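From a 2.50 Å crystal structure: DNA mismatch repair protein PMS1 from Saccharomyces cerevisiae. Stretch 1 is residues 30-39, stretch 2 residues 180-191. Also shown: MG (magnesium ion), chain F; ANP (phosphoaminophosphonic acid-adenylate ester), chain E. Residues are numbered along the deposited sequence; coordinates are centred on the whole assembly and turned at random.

Stretch 1 30-39: VKELVDNSID
Stretch 2, residues 180-191: GYAIINAAIKFS

Stretch 1 is helical throughout, from Val-30 to Asp-39, continuing a helix that begins earlier in the chain; its phi/psi values stay near -60/-45, relaxing to -62/-25 at Asp-39. Its i to i+4 ladder is regular, with Val-34 N to Val-30 O at 2.9 Å and Ile-38 N to Val-34 O at 2.8 Å. Stretch 2 opens as the last part of another helix, Gly-180 to Ile-184. The two axes run in broadly the same N-to-C direction, 26° apart, and come no closer than 12.1 Å. That spacing is bridged by side chains, and the contact buries 318 Å² in all. Two CA pairs set the register: Val-34 with Tyr-181 at 8.2 Å, and Ile-38 with Ile-188 at 8.5 Å.

Gly-180 (-59/-47) lies out of reach of stretch 1. Tyr-181 (-65/-37) follows as the centre of the contact: its CA-to-CB bond points toward the other helix, and with chi1 -80° (m) and chi2 -76° its side chain sits as a knob among Lys-31, Val-34, Asp-35 and Ile-38. Val-34, in the t rotamer, places CG1 over one face of the ring, 3.5 Å from the Tyr-181 centroid and 10° off the normal, the geometry of a CH-pi contact. Ile-38 (m, t) brings CD1 obliquely to within 3.8 Å of Tyr-181 CD1. At the far end of the ring, Tyr-181 OH donates a very short hydrogen bond of 2.4 Å to Asp-35 OD1, which lies near the ring plane. Asp-35 leaves its backbone sideways, but chi1 -83° (m) and chi2 2° carry the carboxylate to the hydroxyl. Its other oxygen does not share the bond: Asp-35 OD2 is 3.4 Å from Tyr-181 OH, at a poor angle. Lys-31 O lies 3.6 Å from Tyr-181 OH; the Lys-31 side chain (m, t, t, t) leaves sideways, with CG 4.0 Å from Tyr-181 OH, and its end leads away.

Ala-182, Ile-183 and Ile-184 keep helical phi/psi but make no contact across the stretches. Asn-185 (-90/75) is the first residue to leave helical geometry. Asn-185 N still reaches Tyr-181 O at 3.1 Å, and the side chain (chi1 -68°, chi2 -70°) folds back so that Asn-185 ND2 donates to that same Tyr-181 O at 2.7 Å, with an N-H...O angle of 151°. Asn-185 ND2 also lies 3.9 Å from Ile-38 CD1.

A type I turn runs from Asn-185 to Ile-188, through Ala-186 (-59/-41) and Ala-187 (-74/5), and is closed by Ile-188 N to Asn-185 O at 3.0 Å. Ile-188 (-125/137; m, t) points its CB toward the helix, and its CD1 packs 3.9 Å from Ile-38 CG1.

The strand begins at Lys-189 (-100/119), which is out of reach. Phe-190 (-106/145) starts sideways, yet chi1 -78° (m) and chi2 93° bring its CE2 within 4.0 Å of Val-34 CG1. This methyl meets Phe-190 at the ring edge but Tyr-181 over the face. Ser-191 (-143/134) makes no contact.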

# COMPACT_ATOMS: atom_id res chain seq x y z
N VAL B 30 -2.55 -16.84 0.77
CA VAL B 30 -2.93 -15.97 -0.34
C VAL B 30 -2.99 -16.73 -1.66
O VAL B 30 -3.93 -16.55 -2.44
CB VAL B 30 -1.95 -14.80 -0.51
CG1 VAL B 30 -2.35 -13.94 -1.70
CG2 VAL B 30 -1.91 -13.97 0.77
N LYS B 31 -1.99 -17.57 -1.90
CA LYS B 31 -1.97 -18.35 -3.13
C LYS B 31 -3.28 -19.11 -3.25
O LYS B 31 -3.94 -19.06 -4.29
CB LYS B 31 -0.85 -19.39 -3.10
CG LYS B 31 0.48 -18.95 -3.63
CD LYS B 31 1.38 -20.19 -3.70
CE LYS B 31 2.77 -19.87 -4.21
NZ LYS B 31 3.58 -21.12 -4.32
N GLU B 32 -3.65 -19.81 -2.17
CA GLU B 32 -4.86 -20.62 -2.13
C GLU B 32 -6.13 -19.83 -2.44
O GLU B 32 -7.02 -20.32 -3.15
CB GLU B 32 -5.00 -21.30 -0.76
CG GLU B 32 -3.83 -22.24 -0.42
CD GLU B 32 -3.76 -23.46 -1.33
OE1 GLU B 32 -4.47 -23.51 -2.36
OE2 GLU B 32 -2.97 -24.38 -1.02
N LEU B 33 -6.20 -18.61 -1.92
CA LEU B 33 -7.35 -17.76 -2.17
C LEU B 33 -7.42 -17.23 -3.61
O LEU B 33 -8.48 -17.28 -4.25
CB LEU B 33 -7.35 -16.60 -1.17
CG LEU B 33 -7.46 -17.10 0.27
CD1 LEU B 33 -7.33 -15.93 1.23
CD2 LEU B 33 -8.79 -17.85 0.46
N VAL B 34 -6.30 -16.73 -4.12
CA VAL B 34 -6.26 -16.24 -5.49
C VAL B 34 -6.65 -17.38 -6.45
O VAL B 34 -7.56 -17.23 -7.28
CB VAL B 34 -4.85 -15.68 -5.84
CG1 VAL B 34 -4.75 -15.34 -7.33
CG2 VAL B 34 -4.56 -14.43 -5.00
N ASP B 35 -5.97 -18.52 -6.31
CA ASP B 35 -6.24 -19.70 -7.14
C ASP B 35 -7.72 -20.04 -7.15
O ASP B 35 -8.30 -20.30 -8.21
CB ASP B 35 -5.47 -20.92 -6.62
CG ASP B 35 -4.04 -20.96 -7.12
OD1 ASP B 35 -3.65 -20.03 -7.84
OD2 ASP B 35 -3.32 -21.93 -6.80
N ASN B 36 -8.34 -20.04 -5.98
CA ASN B 36 -9.75 -20.35 -5.93
C ASN B 36 -10.59 -19.33 -6.70
O ASN B 36 -11.53 -19.70 -7.42
CB ASN B 36 -10.21 -20.46 -4.49
CG ASN B 36 -9.78 -21.76 -3.86
OD1 ASN B 36 -9.45 -22.71 -4.57
ND2 ASN B 36 -9.79 -21.82 -2.54
N SER B 37 -10.26 -18.05 -6.57
CA SER B 37 -11.00 -17.01 -7.28
C SER B 37 -10.84 -17.22 -8.78
O SER B 37 -11.83 -17.24 -9.51
CB SER B 37 -10.49 -15.61 -6.88
OG SER B 37 -10.88 -15.30 -5.54
N ILE B 38 -9.61 -17.38 -9.25
CA ILE B 38 -9.41 -17.58 -10.67
C ILE B 38 -10.21 -18.80 -11.14
O ILE B 38 -10.81 -18.76 -12.20
CB ILE B 38 -7.93 -17.76 -11.01
CG1 ILE B 38 -7.16 -16.50 -10.63
CG2 ILE B 38 -7.77 -18.03 -12.49
CD1 ILE B 38 -5.67 -16.65 -10.78
N ASP B 39 -10.21 -19.86 -10.34
CA ASP B 39 -10.96 -21.08 -10.68
C ASP B 39 -12.45 -20.78 -10.77
O ASP B 39 -13.19 -21.49 -11.44
CB ASP B 39 -10.77 -22.18 -9.63
CG ASP B 39 -9.38 -22.77 -9.62
OD1 ASP B 39 -8.75 -22.86 -10.70
OD2 ASP B 39 -8.91 -23.17 -8.52
N GLY B 180 3.11 -11.94 -9.57
CA GLY B 180 3.13 -13.01 -10.55
C GLY B 180 1.76 -13.29 -11.16
O GLY B 180 1.60 -13.41 -12.37
N TYR B 181 0.74 -13.38 -10.31
CA TYR B 181 -0.60 -13.64 -10.80
C TYR B 181 -1.12 -12.49 -11.65
O TYR B 181 -1.81 -12.69 -12.65
CB TYR B 181 -1.55 -13.85 -9.62
CG TYR B 181 -1.51 -15.22 -8.97
CD1 TYR B 181 -2.12 -16.32 -9.58
CD2 TYR B 181 -0.92 -15.41 -7.71
CE1 TYR B 181 -2.16 -17.55 -8.96
CE2 TYR B 181 -0.96 -16.64 -7.08
CZ TYR B 181 -1.58 -17.71 -7.70
OH TYR B 181 -1.64 -18.94 -7.07
N ALA B 182 -0.78 -11.26 -11.25
CA ALA B 182 -1.25 -10.08 -11.96
C ALA B 182 -0.60 -9.84 -13.31
O ALA B 182 -1.23 -9.30 -14.22
CB ALA B 182 -1.07 -8.85 -11.08
N ILE B 183 0.66 -10.21 -13.45
CA ILE B 183 1.31 -9.98 -14.72
C ILE B 183 0.81 -10.91 -15.83
O ILE B 183 0.70 -10.50 -16.98
CB ILE B 183 2.83 -10.11 -14.59
CG1 ILE B 183 3.34 -9.00 -13.66
CG2 ILE B 183 3.49 -10.00 -15.95
CD1 ILE B 183 4.81 -9.06 -13.40
N ILE B 184 0.49 -12.15 -15.49
CA ILE B 184 0.04 -13.09 -16.51
C ILE B 184 -1.47 -13.06 -16.75
O ILE B 184 -1.93 -13.37 -17.84
CB ILE B 184 0.43 -14.53 -16.16
CG1 ILE B 184 0.21 -15.45 -17.36
CG2 ILE B 184 -0.40 -15.02 -14.98
CD1 ILE B 184 1.14 -15.17 -18.55
N ASN B 185 -2.24 -12.69 -15.73
CA ASN B 185 -3.69 -12.66 -15.88
C ASN B 185 -4.26 -11.33 -16.37
O ASN B 185 -4.87 -10.57 -15.61
CB ASN B 185 -4.34 -13.08 -14.57
CG ASN B 185 -4.10 -14.54 -14.26
OD1 ASN B 185 -4.64 -15.43 -14.93
ND2 ASN B 185 -3.28 -14.81 -13.26
N ALA B 186 -4.07 -11.10 -17.66
CA ALA B 186 -4.53 -9.91 -18.36
C ALA B 186 -6.05 -9.73 -18.28
O ALA B 186 -6.55 -8.62 -18.12
CB ALA B 186 -4.10 -9.99 -19.81
N ALA B 187 -6.78 -10.84 -18.41
CA ALA B 187 -8.23 -10.80 -18.37
C ALA B 187 -8.76 -10.58 -16.96
O ALA B 187 -9.97 -10.61 -16.73
CB ALA B 187 -8.79 -12.11 -18.93
N ILE B 188 -7.85 -10.33 -16.02
CA ILE B 188 -8.24 -10.14 -14.63
C ILE B 188 -7.73 -8.84 -14.02
O ILE B 188 -6.58 -8.46 -14.22
CB ILE B 188 -7.72 -11.31 -13.75
CG1 ILE B 188 -8.32 -12.63 -14.23
CG2 ILE B 188 -8.08 -11.08 -12.28
CD1 ILE B 188 -7.88 -13.84 -13.44
N LYS B 189 -8.59 -8.16 -13.27
CA LYS B 189 -8.20 -6.93 -12.60
C LYS B 189 -7.87 -7.20 -11.14
O LYS B 189 -8.72 -7.65 -10.38
CB LYS B 189 -9.31 -5.87 -12.64
CG LYS B 189 -9.00 -4.70 -11.72
CD LYS B 189 -10.13 -3.69 -11.59
CE LYS B 189 -9.68 -2.53 -10.69
NZ LYS B 189 -10.65 -1.40 -10.63
N PHE B 190 -6.63 -6.92 -10.75
CA PHE B 190 -6.21 -7.12 -9.37
C PHE B 190 -6.08 -5.78 -8.65
O PHE B 190 -5.68 -4.78 -9.25
CB PHE B 190 -4.86 -7.84 -9.31
CG PHE B 190 -4.94 -9.31 -9.55
CD1 PHE B 190 -4.76 -9.83 -10.82
CD2 PHE B 190 -5.16 -10.18 -8.49
CE1 PHE B 190 -4.81 -11.21 -11.04
CE2 PHE B 190 -5.22 -11.56 -8.69
CZ PHE B 190 -5.04 -12.07 -9.97
N SER B 191 -6.41 -5.79 -7.37
CA SER B 191 -6.32 -4.61 -6.52
C SER B 191 -5.86 -5.09 -5.15
O SER B 191 -6.37 -6.07 -4.63
CB SER B 191 -7.67 -3.93 -6.38
OG SER B 191 -8.14 -3.50 -7.63
MG MG F . -8.50 -24.61 -4.18
PG ANP E . -7.23 -26.97 -5.08
O1G ANP E . -7.14 -25.82 -4.17
O2G ANP E . -7.23 -26.59 -6.47
O3G ANP E . -6.21 -28.05 -4.84
PB ANP E . -10.03 -26.87 -4.46
O1B ANP E . -11.17 -27.77 -4.76
O2B ANP E . -10.08 -25.54 -5.04
N3B ANP E . -8.67 -27.66 -4.79
PA ANP E . -10.04 -25.50 -1.89
O1A ANP E . -9.11 -24.52 -2.40
O2A ANP E . -10.00 -25.90 -0.45
O3A ANP E . -10.00 -26.76 -2.87
O5' ANP E . -11.53 -24.94 -1.94
C5' ANP E . -12.48 -25.82 -2.42
C4' ANP E . -13.92 -25.59 -2.65
O4' ANP E . -14.35 -24.35 -2.06
C3' ANP E . -13.86 -25.42 -4.13
O3' ANP E . -13.86 -26.70 -4.77
C2' ANP E . -15.02 -24.51 -4.39
O2' ANP E . -16.15 -25.32 -4.62
C1' ANP E . -15.03 -23.64 -3.09
N9 ANP E . -14.38 -22.30 -3.12
C8 ANP E . -13.27 -21.80 -2.47
N7 ANP E . -12.96 -20.56 -2.71
C5 ANP E . -13.94 -20.17 -3.60
C6 ANP E . -14.25 -18.95 -4.30
N6 ANP E . -13.51 -17.85 -4.15
N1 ANP E . -15.35 -18.87 -5.16
C2 ANP E . -16.15 -19.98 -5.35
N3 ANP E . -15.95 -21.18 -4.73
C4 ANP E . -14.83 -21.22 -3.89
O HOH W 1 -7.09 -23.08 -3.66
O HOH W 2 -7.56 -23.91 -6.01